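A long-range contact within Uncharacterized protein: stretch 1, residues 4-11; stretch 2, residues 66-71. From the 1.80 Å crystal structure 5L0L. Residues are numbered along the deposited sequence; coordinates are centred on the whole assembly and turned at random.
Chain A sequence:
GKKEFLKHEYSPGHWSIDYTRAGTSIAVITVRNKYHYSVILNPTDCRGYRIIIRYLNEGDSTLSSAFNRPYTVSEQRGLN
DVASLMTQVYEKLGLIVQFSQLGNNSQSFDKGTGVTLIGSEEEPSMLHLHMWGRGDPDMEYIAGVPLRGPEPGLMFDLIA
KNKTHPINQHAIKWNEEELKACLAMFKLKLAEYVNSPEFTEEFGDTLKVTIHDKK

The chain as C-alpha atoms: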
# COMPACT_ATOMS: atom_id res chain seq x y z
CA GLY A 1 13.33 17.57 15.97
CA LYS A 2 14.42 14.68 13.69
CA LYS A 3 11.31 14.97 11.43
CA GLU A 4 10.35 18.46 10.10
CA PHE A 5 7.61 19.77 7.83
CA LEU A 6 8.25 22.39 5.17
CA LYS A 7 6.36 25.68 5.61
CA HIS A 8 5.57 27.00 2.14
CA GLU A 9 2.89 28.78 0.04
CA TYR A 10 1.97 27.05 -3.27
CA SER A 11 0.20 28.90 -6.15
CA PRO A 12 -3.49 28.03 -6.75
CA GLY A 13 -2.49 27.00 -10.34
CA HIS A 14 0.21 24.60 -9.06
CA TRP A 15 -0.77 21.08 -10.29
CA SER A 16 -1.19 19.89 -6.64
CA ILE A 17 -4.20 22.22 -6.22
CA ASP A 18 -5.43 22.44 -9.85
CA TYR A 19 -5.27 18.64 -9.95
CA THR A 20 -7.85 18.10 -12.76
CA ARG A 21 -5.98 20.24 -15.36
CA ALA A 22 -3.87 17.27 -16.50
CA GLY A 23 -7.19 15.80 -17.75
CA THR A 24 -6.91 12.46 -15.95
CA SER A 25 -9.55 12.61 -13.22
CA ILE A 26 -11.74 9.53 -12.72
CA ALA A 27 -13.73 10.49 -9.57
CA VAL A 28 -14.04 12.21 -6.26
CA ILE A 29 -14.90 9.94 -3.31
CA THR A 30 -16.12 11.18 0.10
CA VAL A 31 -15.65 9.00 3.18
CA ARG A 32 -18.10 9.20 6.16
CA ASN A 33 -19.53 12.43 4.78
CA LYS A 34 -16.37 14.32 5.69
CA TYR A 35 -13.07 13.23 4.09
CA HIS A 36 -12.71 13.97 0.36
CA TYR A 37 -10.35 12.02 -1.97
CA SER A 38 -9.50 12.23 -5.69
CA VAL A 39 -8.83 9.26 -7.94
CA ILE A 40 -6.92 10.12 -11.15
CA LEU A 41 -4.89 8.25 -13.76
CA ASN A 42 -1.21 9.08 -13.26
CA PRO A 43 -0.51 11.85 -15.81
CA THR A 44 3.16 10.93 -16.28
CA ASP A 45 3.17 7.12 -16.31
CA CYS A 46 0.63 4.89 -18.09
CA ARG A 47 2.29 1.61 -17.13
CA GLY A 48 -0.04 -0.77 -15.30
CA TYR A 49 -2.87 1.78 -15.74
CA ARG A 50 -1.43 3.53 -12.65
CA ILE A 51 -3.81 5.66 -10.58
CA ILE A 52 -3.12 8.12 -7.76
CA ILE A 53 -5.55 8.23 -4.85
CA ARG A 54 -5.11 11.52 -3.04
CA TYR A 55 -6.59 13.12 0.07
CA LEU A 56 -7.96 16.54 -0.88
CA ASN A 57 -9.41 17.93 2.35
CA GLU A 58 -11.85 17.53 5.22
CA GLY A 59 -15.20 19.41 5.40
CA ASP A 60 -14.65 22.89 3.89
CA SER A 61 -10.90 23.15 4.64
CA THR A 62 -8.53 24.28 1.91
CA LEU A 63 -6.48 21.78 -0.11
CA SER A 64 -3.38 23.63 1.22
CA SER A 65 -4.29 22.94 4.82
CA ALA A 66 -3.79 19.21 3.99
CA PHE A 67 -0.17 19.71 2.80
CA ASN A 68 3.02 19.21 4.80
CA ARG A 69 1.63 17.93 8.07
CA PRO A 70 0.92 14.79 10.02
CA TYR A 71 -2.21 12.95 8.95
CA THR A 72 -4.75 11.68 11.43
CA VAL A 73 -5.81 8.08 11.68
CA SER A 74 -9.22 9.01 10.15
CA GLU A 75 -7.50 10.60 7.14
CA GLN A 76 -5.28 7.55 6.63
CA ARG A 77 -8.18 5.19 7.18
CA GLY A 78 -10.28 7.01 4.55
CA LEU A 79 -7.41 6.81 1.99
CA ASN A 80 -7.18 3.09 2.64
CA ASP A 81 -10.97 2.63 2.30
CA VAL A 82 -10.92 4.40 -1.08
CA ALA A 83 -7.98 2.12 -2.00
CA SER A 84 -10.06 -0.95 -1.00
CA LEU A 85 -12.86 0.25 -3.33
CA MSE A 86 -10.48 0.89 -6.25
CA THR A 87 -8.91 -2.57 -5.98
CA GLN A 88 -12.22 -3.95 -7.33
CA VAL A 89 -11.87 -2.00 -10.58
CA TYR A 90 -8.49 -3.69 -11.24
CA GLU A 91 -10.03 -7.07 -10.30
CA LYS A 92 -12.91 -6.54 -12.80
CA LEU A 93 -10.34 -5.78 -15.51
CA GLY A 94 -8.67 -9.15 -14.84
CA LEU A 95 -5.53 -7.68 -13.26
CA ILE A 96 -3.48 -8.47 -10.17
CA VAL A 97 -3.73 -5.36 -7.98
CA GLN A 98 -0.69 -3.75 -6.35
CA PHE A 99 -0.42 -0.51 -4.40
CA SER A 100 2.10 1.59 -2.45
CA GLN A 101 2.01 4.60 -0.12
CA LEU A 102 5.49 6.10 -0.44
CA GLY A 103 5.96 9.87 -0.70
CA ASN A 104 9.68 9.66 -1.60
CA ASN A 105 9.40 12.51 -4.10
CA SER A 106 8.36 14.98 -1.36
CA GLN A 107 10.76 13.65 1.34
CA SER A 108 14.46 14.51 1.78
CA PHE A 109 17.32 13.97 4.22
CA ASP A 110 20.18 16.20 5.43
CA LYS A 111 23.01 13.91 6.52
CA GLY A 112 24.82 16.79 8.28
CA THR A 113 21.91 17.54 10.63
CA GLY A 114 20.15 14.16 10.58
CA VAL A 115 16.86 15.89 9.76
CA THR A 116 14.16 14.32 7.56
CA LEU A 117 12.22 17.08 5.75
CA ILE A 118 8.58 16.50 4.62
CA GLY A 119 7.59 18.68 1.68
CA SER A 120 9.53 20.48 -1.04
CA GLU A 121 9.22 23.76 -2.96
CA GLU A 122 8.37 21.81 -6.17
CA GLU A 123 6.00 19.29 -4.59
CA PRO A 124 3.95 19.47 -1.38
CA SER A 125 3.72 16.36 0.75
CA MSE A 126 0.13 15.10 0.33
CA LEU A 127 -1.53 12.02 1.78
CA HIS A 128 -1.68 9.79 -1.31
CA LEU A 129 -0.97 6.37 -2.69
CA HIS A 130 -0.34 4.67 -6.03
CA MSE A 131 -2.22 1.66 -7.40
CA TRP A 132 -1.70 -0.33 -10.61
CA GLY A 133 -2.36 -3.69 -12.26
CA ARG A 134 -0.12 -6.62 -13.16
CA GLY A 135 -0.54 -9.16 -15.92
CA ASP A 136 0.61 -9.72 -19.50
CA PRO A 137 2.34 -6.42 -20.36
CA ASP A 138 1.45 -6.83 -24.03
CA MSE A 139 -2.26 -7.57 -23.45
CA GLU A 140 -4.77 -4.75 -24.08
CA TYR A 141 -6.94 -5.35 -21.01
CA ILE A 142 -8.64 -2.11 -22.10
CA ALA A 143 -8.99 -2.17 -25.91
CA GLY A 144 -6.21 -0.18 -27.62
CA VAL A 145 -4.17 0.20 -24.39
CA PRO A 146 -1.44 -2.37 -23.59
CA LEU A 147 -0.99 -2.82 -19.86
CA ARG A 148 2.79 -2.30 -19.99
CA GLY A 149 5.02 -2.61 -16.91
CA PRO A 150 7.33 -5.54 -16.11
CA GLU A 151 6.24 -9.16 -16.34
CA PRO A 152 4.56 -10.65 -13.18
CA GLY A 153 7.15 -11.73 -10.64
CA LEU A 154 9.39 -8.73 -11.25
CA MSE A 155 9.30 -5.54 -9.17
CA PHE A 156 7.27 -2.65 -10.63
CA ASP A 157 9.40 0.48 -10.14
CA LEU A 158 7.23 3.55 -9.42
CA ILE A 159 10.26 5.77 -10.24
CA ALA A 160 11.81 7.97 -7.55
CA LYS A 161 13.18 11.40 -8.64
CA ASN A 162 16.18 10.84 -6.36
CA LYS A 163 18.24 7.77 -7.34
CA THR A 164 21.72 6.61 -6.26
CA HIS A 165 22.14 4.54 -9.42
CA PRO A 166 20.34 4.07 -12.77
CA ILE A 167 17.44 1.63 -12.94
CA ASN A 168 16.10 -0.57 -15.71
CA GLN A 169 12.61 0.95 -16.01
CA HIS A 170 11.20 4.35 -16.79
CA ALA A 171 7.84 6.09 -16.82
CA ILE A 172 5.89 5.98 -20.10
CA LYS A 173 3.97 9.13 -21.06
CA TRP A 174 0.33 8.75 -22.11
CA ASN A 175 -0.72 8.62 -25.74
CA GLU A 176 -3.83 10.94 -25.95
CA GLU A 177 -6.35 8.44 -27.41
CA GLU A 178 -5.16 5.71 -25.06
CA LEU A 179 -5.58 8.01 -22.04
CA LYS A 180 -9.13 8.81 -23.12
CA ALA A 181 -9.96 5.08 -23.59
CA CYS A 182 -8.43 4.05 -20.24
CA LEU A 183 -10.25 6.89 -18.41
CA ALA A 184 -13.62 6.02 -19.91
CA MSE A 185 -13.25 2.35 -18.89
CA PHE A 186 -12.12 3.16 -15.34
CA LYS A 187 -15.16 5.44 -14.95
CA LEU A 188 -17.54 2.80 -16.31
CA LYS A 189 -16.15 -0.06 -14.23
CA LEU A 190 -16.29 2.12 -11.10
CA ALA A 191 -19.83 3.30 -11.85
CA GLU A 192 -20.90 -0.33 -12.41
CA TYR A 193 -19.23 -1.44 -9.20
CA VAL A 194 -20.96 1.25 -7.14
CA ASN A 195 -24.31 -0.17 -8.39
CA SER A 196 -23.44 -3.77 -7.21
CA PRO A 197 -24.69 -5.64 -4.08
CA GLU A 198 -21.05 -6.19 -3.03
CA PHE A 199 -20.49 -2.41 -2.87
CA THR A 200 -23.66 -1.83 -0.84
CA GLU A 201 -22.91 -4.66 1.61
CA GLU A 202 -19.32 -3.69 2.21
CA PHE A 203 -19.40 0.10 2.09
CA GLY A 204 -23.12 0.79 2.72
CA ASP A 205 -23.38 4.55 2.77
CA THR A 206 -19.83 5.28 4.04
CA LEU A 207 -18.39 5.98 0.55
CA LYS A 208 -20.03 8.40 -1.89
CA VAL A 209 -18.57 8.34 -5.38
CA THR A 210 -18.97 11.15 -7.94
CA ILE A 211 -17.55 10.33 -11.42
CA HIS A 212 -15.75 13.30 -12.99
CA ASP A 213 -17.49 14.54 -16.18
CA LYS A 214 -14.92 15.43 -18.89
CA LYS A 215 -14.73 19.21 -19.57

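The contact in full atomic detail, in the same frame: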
# COMPACT_ATOMS: atom_id res chain seq x y z
N GLU A 4 10.85 17.08 10.25
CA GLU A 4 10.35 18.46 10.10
C GLU A 4 9.48 18.58 8.87
O GLU A 4 9.70 17.87 7.86
CB GLU A 4 11.48 19.48 9.98
CG GLU A 4 12.41 19.62 11.21
CD GLU A 4 11.83 20.40 12.40
OE1 GLU A 4 11.17 21.46 12.23
OE2 GLU A 4 12.09 19.96 13.57
N PHE A 5 8.51 19.48 8.95
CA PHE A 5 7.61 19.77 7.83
C PHE A 5 7.92 21.12 7.21
O PHE A 5 8.02 22.14 7.92
CB PHE A 5 6.18 19.75 8.32
CG PHE A 5 5.73 18.39 8.74
CD1 PHE A 5 5.21 17.49 7.81
CD2 PHE A 5 5.84 17.98 10.07
CE1 PHE A 5 4.79 16.23 8.20
CE2 PHE A 5 5.43 16.71 10.46
CZ PHE A 5 4.90 15.83 9.53
N LEU A 6 8.06 21.14 5.89
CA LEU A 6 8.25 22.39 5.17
C LEU A 6 7.07 23.34 5.38
O LEU A 6 5.91 22.92 5.38
CB LEU A 6 8.43 22.14 3.67
CG LEU A 6 8.88 23.34 2.82
CD1 LEU A 6 10.35 23.65 3.04
CD2 LEU A 6 8.60 23.10 1.34
N LYS A 7 7.38 24.61 5.60
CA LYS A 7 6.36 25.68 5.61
C LYS A 7 6.53 26.44 4.32
O LYS A 7 7.59 27.01 4.09
CB LYS A 7 6.52 26.61 6.81
CG LYS A 7 5.77 26.19 8.08
CD LYS A 7 6.51 25.09 8.83
CE LYS A 7 5.63 24.38 9.85
NZ LYS A 7 6.32 23.18 10.41
N HIS A 8 5.49 26.44 3.49
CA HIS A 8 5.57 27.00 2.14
C HIS A 8 4.18 27.27 1.52
O HIS A 8 3.22 26.55 1.79
CB HIS A 8 6.35 26.05 1.22
CG HIS A 8 6.69 26.65 -0.11
ND1 HIS A 8 5.93 26.42 -1.24
CD2 HIS A 8 7.67 27.50 -0.48
CE1 HIS A 8 6.45 27.09 -2.26
NE2 HIS A 8 7.51 27.75 -1.82
N GLU A 9 4.12 28.31 0.70
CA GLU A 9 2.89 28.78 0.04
C GLU A 9 2.95 28.37 -1.44
O GLU A 9 3.85 28.80 -2.16
CB GLU A 9 2.80 30.31 0.20
CG GLU A 9 1.94 31.07 -0.80
CD GLU A 9 0.47 31.08 -0.43
OE1 GLU A 9 -0.10 29.98 -0.24
OE2 GLU A 9 -0.11 32.19 -0.35
N TYR A 10 2.02 27.52 -1.88
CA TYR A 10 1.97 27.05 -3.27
C TYR A 10 0.90 27.84 -4.05
O TYR A 10 -0.16 28.14 -3.50
CB TYR A 10 1.65 25.53 -3.32
CG TYR A 10 2.63 24.66 -2.54
CD1 TYR A 10 2.45 24.42 -1.17
CD2 TYR A 10 3.76 24.09 -3.17
CE1 TYR A 10 3.35 23.65 -0.45
CE2 TYR A 10 4.66 23.30 -2.45
CZ TYR A 10 4.46 23.09 -1.10
OH TYR A 10 5.34 22.33 -0.38
N SER A 11 1.19 28.19 -5.30
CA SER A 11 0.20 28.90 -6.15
C SER A 11 -1.09 28.09 -6.33
O SER A 11 -1.04 26.86 -6.33
CB SER A 11 0.77 29.17 -7.55
OG SER A 11 1.86 30.06 -7.48
N ALA A 66 -4.15 20.64 3.96
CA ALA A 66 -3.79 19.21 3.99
C ALA A 66 -2.40 18.88 3.41
O ALA A 66 -2.11 17.68 3.14
CB ALA A 66 -4.86 18.40 3.29
N PHE A 67 -1.55 19.90 3.21
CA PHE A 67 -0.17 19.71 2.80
C PHE A 67 0.77 19.76 3.98
O PHE A 67 0.50 20.46 4.98
CB PHE A 67 0.32 20.80 1.83
CG PHE A 67 -0.41 20.87 0.52
CD1 PHE A 67 -1.10 19.78 -0.03
CD2 PHE A 67 -0.35 22.06 -0.23
CE1 PHE A 67 -1.73 19.89 -1.26
CE2 PHE A 67 -0.99 22.17 -1.45
CZ PHE A 67 -1.67 21.08 -1.98
N ASN A 68 1.87 19.03 3.89
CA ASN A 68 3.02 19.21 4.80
C ASN A 68 2.66 19.16 6.28
O ASN A 68 2.98 20.07 7.05
CB ASN A 68 3.75 20.53 4.44
CG ASN A 68 4.22 20.56 2.99
OD1 ASN A 68 4.39 19.52 2.34
ND2 ASN A 68 4.45 21.74 2.47
N ARG A 69 2.00 18.08 6.69
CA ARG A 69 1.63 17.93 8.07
C ARG A 69 1.40 16.46 8.38
O ARG A 69 1.18 15.66 7.44
CB ARG A 69 0.39 18.75 8.39
CG ARG A 69 -0.89 18.38 7.65
CD ARG A 69 -2.11 18.94 8.39
NE ARG A 69 -3.39 18.74 7.72
CZ ARG A 69 -4.14 17.64 7.79
NH1 ARG A 69 -3.73 16.56 8.50
NH2 ARG A 69 -5.33 17.61 7.18
N PRO A 70 1.40 16.11 9.67
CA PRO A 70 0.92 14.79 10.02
C PRO A 70 -0.54 14.59 9.62
O PRO A 70 -1.36 15.54 9.67
CB PRO A 70 1.02 14.76 11.57
CG PRO A 70 2.05 15.80 11.90
CD PRO A 70 1.83 16.87 10.87
N TYR A 71 -0.85 13.34 9.29
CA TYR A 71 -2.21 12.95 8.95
C TYR A 71 -2.77 12.15 10.12
O TYR A 71 -2.07 11.36 10.75
CB TYR A 71 -2.27 12.17 7.60
CG TYR A 71 -1.80 13.07 6.49
CD1 TYR A 71 -2.58 14.14 6.07
CD2 TYR A 71 -0.55 12.91 5.93
CE1 TYR A 71 -2.11 15.03 5.12
CE2 TYR A 71 -0.09 13.76 4.97
CZ TYR A 71 -0.85 14.84 4.59
OH TYR A 71 -0.35 15.70 3.65

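How do two segments whose touching residues are at least 57 positions apart in sequence come to lie together? They run in nearly opposite directions, the line from the CA of F5 to that of Y10 lying 164° from the line from the CA of F67 to that of P70. The nearest CA atoms across the contact are those of F5 and N68, 5.5 Å apart. The first stretch leaves a strand at F5 and continues as loop, while the touching part of the second has no regular structure, and no backbone-to-backbone hydrogen bond ties the two together. The contact is made by side chains packing on one another and on backbone. It buries 339 Å² in total, with N68, F5 and Y10 covered most.

What does N68 do at the centre? Its CA-to-CB bond points sideways, but the end of the side chain comes nearer to the first stretch, and with chi1 in the m well its amide reaches the phenol of Y10. The ND2 of N68 donates a hydrogen bond to the OH of Y10 over 3.0 Å, and the N-H...O angle of 170° makes it almost straight. The amide nitrogen lies near the plane of the tyrosine ring, at its edge, which suits a hydroxyl oxygen whose lone pairs are directed outward from the ring. Nearer the start of the first stretch, the O of L6 packs 3.4 Å from the CB of N68, so the asparagine is contacted near its base as well as at its tip. Its backbone is unusual too: phi and psi of 53° and 54° place it in the left-handed region, which asparagine tolerates better than most residues.

What does the ring of F5 rest on? Its side chain points toward the second stretch and lays one face over the chain as it passes from R69 to P70. The CA of R69 and the CD of P70 are each 3.9 Å from the centroid of the F5 ring and 28° off its normal, so both make CH-pi contacts on the same face. These C-H groups are slightly polarised by the adjacent nitrogen, and the pi cloud offers them a complementary surface. The fit is close: the CE1 of F5 is 3.4 Å from the C of R69, and the CZ of F5 is 3.5 Å from the CD of P70. The side chain of R69 itself starts away from this surface, leaving its backbone to meet the ring.

How is the other end of the contact closed? Y10, buried and pointing toward the second stretch, meets F67 in an offset edge-to-face pair. The edge of F67 turns toward the face of Y10, with centroids 5.5 Å apart and planes at 84°; the closest atoms, CD1 of Y10 and CD2 of F67, are 3.8 Å apart. Such an arrangement sets weakly positive ring hydrogens against pi density. Y10 thus combines apolar packing through its ring with a polar link through its hydroxyl.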